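Local coordinates for protein group 3 allergen SMIPP-S YvT004A06 (Sarcoptes scabiei type hominis, PDB 3H7T) that belongs to the trypsin-like serine protease family but is an inactivated paralogue from the scabies mite, so probably lacks the proteolytic activity of its relatives, at residues A[104-116]-A[215-227]. Numbering follows the deposited sequence.
Sequences KIELPSLLYDPEP and LRVGYYVLDIKDI. With ZN (zinc ion), chain G.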
loop_
_atom_site.group_PDB
_atom_site.type_symbol
_atom_site.label_atom_id
_atom_site.label_comp_id
_atom_site.label_asym_id
_atom_site.label_seq_id
_atom_site.Cartn_x
_atom_site.Cartn_y
_atom_site.Cartn_z
ATOM N N LYS A 104 -7.433 -2.292 13.198
ATOM C CA LYS A 104 -6.346 -3.064 12.604
ATOM C C LYS A 104 -6.869 -4.036 11.547
ATOM O O LYS A 104 -8.000 -4.523 11.635
ATOM C CB LYS A 104 -5.491 -3.779 13.667
ATOM C CG LYS A 104 -6.227 -4.721 14.600
ATOM C CD LYS A 104 -5.247 -5.396 15.563
ATOM C CE LYS A 104 -5.958 -6.107 16.695
ATOM N NZ LYS A 104 -6.340 -5.161 17.784
ATOM N N ILE A 105 -6.043 -4.288 10.534
ATOM C CA ILE A 105 -6.325 -5.296 9.516
ATOM C C ILE A 105 -5.434 -6.507 9.773
ATOM O O ILE A 105 -4.239 -6.354 10.017
ATOM C CB ILE A 105 -6.086 -4.748 8.064
ATOM C CG1 ILE A 105 -6.543 -5.755 6.999
ATOM C CG2 ILE A 105 -4.619 -4.379 7.835
ATOM C CD1 ILE A 105 -8.014 -5.666 6.636
ATOM N N GLU A 106 -6.017 -7.703 9.712
ATOM C CA GLU A 106 -5.274 -8.944 9.969
ATOM C C GLU A 106 -4.340 -9.311 8.818
ATOM O O GLU A 106 -4.621 -9.018 7.657
ATOM C CB GLU A 106 -6.230 -10.111 10.262
ATOM C CG GLU A 106 -7.053 -9.966 11.546
ATOM C CD GLU A 106 -6.200 -9.784 12.794
ATOM O OE1 GLU A 106 -5.280 -10.599 13.018
ATOM O OE2 GLU A 106 -6.461 -8.825 13.555
ATOM N N LEU A 107 -3.225 -9.953 9.146
ATOM C CA LEU A 107 -2.314 -10.467 8.124
ATOM C C LEU A 107 -2.865 -11.753 7.498
ATOM O O LEU A 107 -3.633 -12.465 8.139
ATOM C CB LEU A 107 -0.914 -10.681 8.712
ATOM C CG LEU A 107 -0.153 -9.409 9.114
ATOM C CD1 LEU A 107 1.123 -9.732 9.909
ATOM C CD2 LEU A 107 0.186 -8.587 7.870
ATOM N N PRO A 108 -2.492 -12.043 6.233
ATOM C CA PRO A 108 -2.939 -13.259 5.569
ATOM C C PRO A 108 -2.095 -14.455 6.022
ATOM O O PRO A 108 -1.069 -14.261 6.668
ATOM C CB PRO A 108 -2.627 -12.964 4.105
ATOM C CG PRO A 108 -1.381 -12.166 4.172
ATOM C CD PRO A 108 -1.580 -11.265 5.372
ATOM N N SER A 109 -2.510 -15.661 5.643
ATOM C CA SER A 109 -1.735 -16.880 5.885
ATOM C C SER A 109 -0.451 -16.878 5.051
ATOM O O SER A 109 -0.343 -16.151 4.043
ATOM C CB SER A 109 -2.575 -18.114 5.556
ATOM O OG SER A 109 -2.999 -18.081 4.203
ATOM N N LEU A 110 0.520 -17.684 5.475
ATOM C CA LEU A 110 1.826 -17.713 4.835
ATOM C C LEU A 110 1.722 -18.003 3.346
ATOM O O LEU A 110 1.017 -18.925 2.932
ATOM C CB LEU A 110 2.749 -18.737 5.506
ATOM C CG LEU A 110 4.132 -18.933 4.869
ATOM C CD1 LEU A 110 5.038 -17.716 5.080
ATOM C CD2 LEU A 110 4.785 -20.192 5.416
ATOM N N LEU A 111 2.433 -17.197 2.561
ATOM C CA LEU A 111 2.493 -17.328 1.108
ATOM C C LEU A 111 1.141 -17.219 0.388
ATOM O O LEU A 111 1.002 -17.677 -0.748
ATOM C CB LEU A 111 3.264 -18.594 0.704
ATOM C CG LEU A 111 4.778 -18.591 0.972
ATOM C CD1 LEU A 111 5.346 -19.992 0.777
ATOM C CD2 LEU A 111 5.509 -17.595 0.078
ATOM N N TYR A 112 0.163 -16.583 1.030
ATOM C CA TYR A 112 -1.117 -16.308 0.374
ATOM C C TYR A 112 -0.890 -15.642 -0.988
ATOM O O TYR A 112 -0.054 -14.738 -1.117
ATOM C CB TYR A 112 -2.020 -15.432 1.247
ATOM C CG TYR A 112 -3.414 -15.291 0.674
ATOM C CD1 TYR A 112 -4.401 -16.235 0.955
ATOM C CD2 TYR A 112 -3.735 -14.238 -0.186
ATOM C CE1 TYR A 112 -5.676 -16.124 0.414
ATOM C CE2 TYR A 112 -4.999 -14.121 -0.738
ATOM C CZ TYR A 112 -5.968 -15.057 -0.429
ATOM O OH TYR A 112 -7.224 -14.939 -0.968
ATOM N N ASP A 113 -1.613 -16.110 -2.001
ATOM C CA ASP A 113 -1.458 -15.587 -3.356
ATOM C C ASP A 113 -2.833 -15.455 -4.000
ATOM O O ASP A 113 -3.455 -16.469 -4.328
ATOM C CB ASP A 113 -0.542 -16.507 -4.185
ATOM C CG ASP A 113 0.005 -15.828 -5.457
ATOM O OD1 ASP A 113 -0.202 -14.607 -5.659
ATOM O OD2 ASP A 113 0.658 -16.528 -6.262
ATOM N N PRO A 114 -3.320 -14.205 -4.172
ATOM C CA PRO A 114 -4.680 -14.003 -4.681
ATOM C C PRO A 114 -4.866 -14.652 -6.050
ATOM O O PRO A 114 -4.013 -14.500 -6.931
ATOM C CB PRO A 114 -4.806 -12.473 -4.808
ATOM C CG PRO A 114 -3.656 -11.901 -4.059
ATOM C CD PRO A 114 -2.577 -12.934 -4.054
ATOM N N GLU A 115 -5.976 -15.365 -6.219
ATOM C CA GLU A 115 -6.243 -16.103 -7.451
ATOM C C GLU A 115 -6.651 -15.143 -8.562
ATOM O O GLU A 115 -7.398 -14.201 -8.304
ATOM C CB GLU A 115 -7.351 -17.143 -7.238
ATOM C CG GLU A 115 -7.025 -18.207 -6.199
ATOM C CD GLU A 115 -7.844 -19.464 -6.386
ATOM N N PRO A 116 -6.168 -15.384 -9.800
ATOM C CA PRO A 116 -6.624 -14.609 -10.963
ATOM C C PRO A 116 -8.140 -14.602 -11.054
ATOM O O PRO A 116 -8.781 -15.607 -10.738
ATOM C CB PRO A 116 -6.043 -15.377 -12.150
ATOM C CG PRO A 116 -4.838 -16.058 -11.608
ATOM C CD PRO A 116 -5.110 -16.347 -10.156
ATOM N N LEU A 215 2.581 -5.466 -3.564
ATOM C CA LEU A 215 3.365 -6.385 -2.760
ATOM C C LEU A 215 2.462 -7.520 -2.274
ATOM O O LEU A 215 1.366 -7.286 -1.758
ATOM C CB LEU A 215 4.007 -5.683 -1.566
ATOM C CG LEU A 215 4.937 -6.588 -0.758
ATOM C CD1 LEU A 215 6.380 -6.159 -0.978
ATOM C CD2 LEU A 215 4.560 -6.560 0.721
ATOM N N ARG A 216 2.918 -8.748 -2.470
ATOM C CA ARG A 216 2.195 -9.916 -1.967
ATOM C C ARG A 216 2.571 -10.078 -0.502
ATOM O O ARG A 216 3.659 -10.578 -0.182
ATOM C CB ARG A 216 2.579 -11.172 -2.761
ATOM C CG ARG A 216 1.526 -12.288 -2.695
ATOM C CD ARG A 216 2.084 -13.656 -2.354
ATOM N NE ARG A 216 3.000 -14.190 -3.344
ATOM C CZ ARG A 216 3.265 -15.486 -3.523
ATOM N NH1 ARG A 216 4.135 -15.834 -4.450
ATOM N NH2 ARG A 216 2.672 -16.430 -2.798
ATOM N N VAL A 217 1.671 -9.655 0.382
ATOM C CA VAL A 217 1.923 -9.679 1.823
ATOM C C VAL A 217 2.232 -11.084 2.349
ATOM O O VAL A 217 3.155 -11.249 3.138
ATOM C CB VAL A 217 0.776 -9.018 2.632
ATOM C CG1 VAL A 217 1.072 -9.075 4.132
ATOM C CG2 VAL A 217 0.600 -7.555 2.205
ATOM N N GLY A 218 1.483 -12.084 1.878
ATOM C CA GLY A 218 1.734 -13.496 2.200
ATOM C C GLY A 218 3.191 -13.919 2.103
ATOM O O GLY A 218 3.698 -14.667 2.968
ATOM N N TYR A 219 3.868 -13.413 1.070
ATOM C CA TYR A 219 5.268 -13.728 0.784
ATOM C C TYR A 219 6.206 -13.206 1.882
ATOM O O TYR A 219 7.312 -13.730 2.085
ATOM C CB TYR A 219 5.655 -13.159 -0.587
ATOM C CG TYR A 219 7.006 -13.593 -1.119
ATOM C CD1 TYR A 219 7.120 -14.665 -2.013
ATOM C CD2 TYR A 219 8.171 -12.926 -0.736
ATOM C CE1 TYR A 219 8.371 -15.055 -2.513
ATOM C CE2 TYR A 219 9.415 -13.315 -1.213
ATOM C CZ TYR A 219 9.510 -14.376 -2.100
ATOM O OH TYR A 219 10.753 -14.734 -2.570
ATOM N N TYR A 220 5.748 -12.191 2.606
ATOM C CA TYR A 220 6.598 -11.498 3.559
ATOM C C TYR A 220 6.078 -11.543 5.005
ATOM O O TYR A 220 6.590 -10.820 5.862
ATOM C CB TYR A 220 6.784 -10.039 3.102
ATOM C CG TYR A 220 7.496 -9.894 1.776
ATOM C CD1 TYR A 220 8.887 -9.945 1.705
ATOM C CD2 TYR A 220 6.784 -9.684 0.596
ATOM C CE1 TYR A 220 9.552 -9.803 0.496
ATOM C CE2 TYR A 220 7.445 -9.528 -0.626
ATOM C CZ TYR A 220 8.829 -9.594 -0.661
ATOM O OH TYR A 220 9.509 -9.457 -1.839
ATOM N N VAL A 221 5.084 -12.398 5.273
ATOM C CA VAL A 221 4.430 -12.471 6.599
ATOM C C VAL A 221 5.398 -12.804 7.753
ATOM O O VAL A 221 5.245 -12.285 8.859
ATOM C CB VAL A 221 3.201 -13.446 6.592
ATOM C CG1 VAL A 221 2.775 -13.853 8.011
ATOM C CG2 VAL A 221 2.029 -12.816 5.855
ATOM N N LEU A 222 6.383 -13.660 7.478
ATOM C CA LEU A 222 7.434 -13.988 8.445
ATOM C C LEU A 222 8.269 -12.760 8.775
ATOM O O LEU A 222 8.613 -12.519 9.934
ATOM C CB LEU A 222 8.360 -15.079 7.900
ATOM C CG LEU A 222 7.787 -16.431 7.469
ATOM C CD1 LEU A 222 8.817 -17.174 6.636
ATOM C CD2 LEU A 222 7.337 -17.264 8.665
ATOM N N ASP A 223 8.604 -11.991 7.741
ATOM C CA ASP A 223 9.338 -10.750 7.930
ATOM C C ASP A 223 8.527 -9.731 8.728
ATOM O O ASP A 223 9.058 -9.105 9.649
ATOM C CB ASP A 223 9.755 -10.168 6.585
ATOM C CG ASP A 223 10.666 -11.092 5.816
ATOM O OD1 ASP A 223 11.872 -11.128 6.135
ATOM O OD2 ASP A 223 10.174 -11.787 4.896
ATOM N N ILE A 224 7.246 -9.576 8.385
ATOM C CA ILE A 224 6.375 -8.626 9.093
ATOM C C ILE A 224 6.267 -8.994 10.572
ATOM O O ILE A 224 6.336 -8.121 11.445
ATOM C CB ILE A 224 4.930 -8.530 8.491
ATOM C CG1 ILE A 224 4.931 -8.344 6.962
ATOM C CG2 ILE A 224 4.148 -7.410 9.172
ATOM C CD1 ILE A 224 5.798 -7.247 6.445
ATOM N N LYS A 225 6.104 -10.290 10.841
ATOM C CA LYS A 225 5.976 -10.783 12.211
ATOM C C LYS A 225 7.296 -10.707 12.985
ATOM O O LYS A 225 7.290 -10.515 14.201
ATOM C CB LYS A 225 5.392 -12.200 12.223
ATOM C CG LYS A 225 3.912 -12.222 11.871
ATOM C CD LYS A 225 3.341 -13.630 11.823
ATOM C CE LYS A 225 1.820 -13.573 11.735
ATOM N NZ LYS A 225 1.202 -14.911 11.549
ATOM N N ASP A 226 8.417 -10.846 12.274
ATOM C CA ASP A 226 9.748 -10.644 12.859
ATOM C C ASP A 226 9.960 -9.199 13.301
ATOM O O ASP A 226 10.527 -8.952 14.369
ATOM C CB ASP A 226 10.843 -11.017 11.859
ATOM C CG ASP A 226 11.088 -12.519 11.775
ATOM O OD1 ASP A 226 10.434 -13.299 12.502
ATOM O OD2 ASP A 226 11.940 -12.916 10.955
ATOM N N ILE A 227 9.534 -8.261 12.452
ATOM C CA ILE A 227 9.635 -6.841 12.740
ATOM C C ILE A 227 8.837 -6.518 13.999
ATOM O O ILE A 227 9.356 -5.876 14.915
ATOM C CB ILE A 227 9.134 -5.959 11.554
ATOM C CG1 ILE A 227 10.159 -5.946 10.415
ATOM C CG2 ILE A 227 8.880 -4.538 12.021
ATOM C CD1 ILE A 227 9.621 -5.402 9.098
HETATM ZN ZN ZN G . 11.370 -12.740 3.732
HETATM O O HOH W 1 -0.717 -12.011 0.123
HETATM O O HOH W 2 10.066 -13.608 2.586
#
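L111 N donates to G218 O at 2.9 Å, where the interdomain loop 104-116 crosses the bend between strand 212-216 and helix 221-228. The type II turn S109 to Y112 lies against G218; a glycine suits the spot because a CB there would run into the backbone of L111 and Y112. Water 1 joins Y112 O to G218 N. To one side, P108 fits its compact apolar ring against V217 and V221, CD meeting V217 CG1 at 3.7 Å, while the branched end of L107 reaches two partners at once, CD2 to V217 and CD1 to I224 CG2. L110, its CG anti to the backbone N (chi1 176°), brings CD1 to L222 CG at 3.9 Å. On the other side the D113 carboxylate stacks over one face of the R216 guanidinium, planes 16° apart, and Y219 CD1 touches the rim of the opposite face. R216 NH2 bonds weakly to L111 O. Beyond the pair, D113 OD1 forms a salt bridge with R149 and R216 NH1 bonds to D167 O. With no N-H of R216 pointing at the D113 carboxylate, the long pair (OD1 to NE 4.0 Å) probably attracts through charge, and the directed bonds with R149 and D167 probably fix the stack.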